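Local coordinates for protein salicylaldehyde dehydrogenase NahF (Pseudomonas putida, PDB 4JZ6) that probably catalyses the NAD(+)-dependent oxidation of salicylaldehyde to salicylate in the naphthalene degradation pathway, at residues A[68-71]-A[72-76]. Numbering follows the deposited sequence.
Sequences EAFK and TWKDV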
loop_
_atom_site.group_PDB
_atom_site.type_symbol
_atom_site.label_atom_id
_atom_site.label_comp_id
_atom_site.label_asym_id
_atom_site.label_seq_id
_atom_site.Cartn_x
_atom_site.Cartn_y
_atom_site.Cartn_z
ATOM N N GLU A 68 24.215 -4.649 -1.463
ATOM C CA GLU A 68 25.557 -4.242 -1.069
ATOM C C GLU A 68 25.775 -2.742 -1.241
ATOM O O GLU A 68 26.328 -2.083 -0.365
ATOM C CB GLU A 68 26.599 -5.026 -1.874
ATOM C CG GLU A 68 28.041 -4.633 -1.586
ATOM C CD GLU A 68 28.494 -4.984 -0.172
ATOM O OE1 GLU A 68 27.844 -5.834 0.483
ATOM O OE2 GLU A 68 29.511 -4.405 0.277
ATOM N N ALA A 69 25.335 -2.208 -2.373
ATOM C CA ALA A 69 25.505 -0.791 -2.657
ATOM C C ALA A 69 24.670 0.057 -1.710
ATOM O O ALA A 69 25.069 1.165 -1.343
ATOM C CB ALA A 69 25.139 -0.488 -4.098
ATOM N N PHE A 70 23.511 -0.468 -1.321
ATOM C CA PHE A 70 22.619 0.235 -0.413
ATOM C C PHE A 70 23.333 0.651 0.870
ATOM O O PHE A 70 23.000 1.681 1.456
ATOM C CB PHE A 70 21.387 -0.616 -0.086
ATOM C CG PHE A 70 20.413 0.064 0.842
ATOM C CD1 PHE A 70 20.254 -0.379 2.151
ATOM C CD2 PHE A 70 19.673 1.158 0.411
ATOM C CE1 PHE A 70 19.368 0.249 3.008
ATOM C CE2 PHE A 70 18.789 1.793 1.262
ATOM C CZ PHE A 70 18.633 1.337 2.564
ATOM N N LYS A 71 24.327 -0.140 1.281
ATOM C CA LYS A 71 25.069 0.091 2.527
ATOM C C LYS A 71 25.696 1.485 2.621
ATOM O O LYS A 71 25.790 2.061 3.711
ATOM C CB LYS A 71 26.170 -0.957 2.705
ATOM C CG LYS A 71 25.687 -2.367 2.972
ATOM C CD LYS A 71 26.880 -3.293 3.185
ATOM C CE LYS A 71 26.465 -4.756 3.293
ATOM N NZ LYS A 71 27.649 -5.653 3.446
ATOM N N THR A 72 26.136 2.011 1.483
ATOM C CA THR A 72 26.711 3.349 1.435
ATOM C C THR A 72 25.738 4.338 0.805
ATOM O O THR A 72 25.694 5.510 1.191
ATOM C CB THR A 72 28.030 3.376 0.636
ATOM O OG1 THR A 72 27.871 2.605 -0.558
ATOM C CG2 THR A 72 29.157 2.790 1.449
ATOM N N TRP A 73 24.957 3.864 -0.163
ATOM C CA TRP A 73 24.061 4.743 -0.905
ATOM C C TRP A 73 22.982 5.364 -0.007
ATOM O O TRP A 73 22.541 6.493 -0.245
ATOM C CB TRP A 73 23.435 4.015 -2.104
ATOM C CG TRP A 73 22.417 4.854 -2.841
ATOM C CD1 TRP A 73 21.065 4.664 -2.876
ATOM C CD2 TRP A 73 22.675 6.032 -3.620
ATOM N NE1 TRP A 73 20.465 5.646 -3.634
ATOM C CE2 TRP A 73 21.431 6.497 -4.101
ATOM C CE3 TRP A 73 23.835 6.734 -3.962
ATOM C CZ2 TRP A 73 21.320 7.631 -4.903
ATOM C CZ3 TRP A 73 23.719 7.859 -4.765
ATOM C CH2 TRP A 73 22.471 8.295 -5.225
ATOM N N LYS A 74 22.571 4.640 1.031
ATOM C CA LYS A 74 21.506 5.128 1.907
ATOM C C LYS A 74 21.953 6.358 2.689
ATOM O O LYS A 74 21.126 7.154 3.140
ATOM C CB LYS A 74 21.048 4.035 2.873
ATOM C CG LYS A 74 22.098 3.649 3.908
ATOM C CD LYS A 74 21.683 2.409 4.681
ATOM C CE LYS A 74 22.816 1.894 5.547
ATOM N NZ LYS A 74 23.205 2.865 6.611
ATOM N N ASP A 75 23.265 6.518 2.831
ATOM C CA ASP A 75 23.817 7.615 3.621
ATOM C C ASP A 75 24.305 8.804 2.792
ATOM O O ASP A 75 24.749 9.803 3.351
ATOM C CB ASP A 75 24.929 7.103 4.533
ATOM C CG ASP A 75 24.409 6.168 5.608
ATOM O OD1 ASP A 75 23.361 6.485 6.215
ATOM O OD2 ASP A 75 25.042 5.116 5.836
ATOM N N VAL A 76 24.214 8.704 1.469
ATOM C CA VAL A 76 24.546 9.831 0.593
ATOM C C VAL A 76 23.597 11.001 0.853
ATOM O O VAL A 76 22.383 10.812 0.947
ATOM C CB VAL A 76 24.483 9.430 -0.901
ATOM C CG1 VAL A 76 24.572 10.659 -1.801
ATOM C CG2 VAL A 76 25.583 8.446 -1.227
HETATM O O HOH W 1 28.254 0.034 -0.349
HETATM O O HOH W 2 27.344 4.657 4.394
#
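One face of the Phe70 ring is covered by the aliphatic part of Lys74: CB sits 3.9 Å from the centroid of the Phe70 ring, displaced toward the rim in a CH-pi contact, and CD of Lys74 approaches CE1 of Phe70 at 3.6 Å. Elsewhere the ring touches Pro155. The two side chains cross at about a right angle. Lys74 CG stands between its own backbone N and carbonyl carbon (chi1 68°), which carries the chain back past the carbonyl oxygens of Phe70 and Lys71; a bend at chi4 then delivers NZ of Lys74 to a 3.0 Å salt bridge that meets OD2 of Asp75 on the syn side, 31° out of the carboxylate plane. The same OD2 also accepts from a water that donates to Lys71 O, bridging the Asp75 carboxylate to the backbone of Lys71. The backbone bonds of helix 56-73 run on into the turn. Trp73 N reaches Ala69 O at 2.9 Å in the carbonyl plane, while Thr72 N, at 3.1 Å, meets Ala69 O from above that plane. Lys74 N bonds to Phe70 O, and a type I turn spans Trp73 to Val76. The buried Trp73 indole packs on Arg81 and Leu84 of helix 78-94. At the exposed side, Lys71 NZ forms a salt bridge with Glu68 OE1. An alanine in place of Lys74 would keep CB over the ring but would probably leave Asp75 without its ionic mate and part of the Phe70 face without its cover. One lysine thus serves two chemistries, its aliphatic stem packing back on Phe70 while its ammonium pairs with Asp75 beside it.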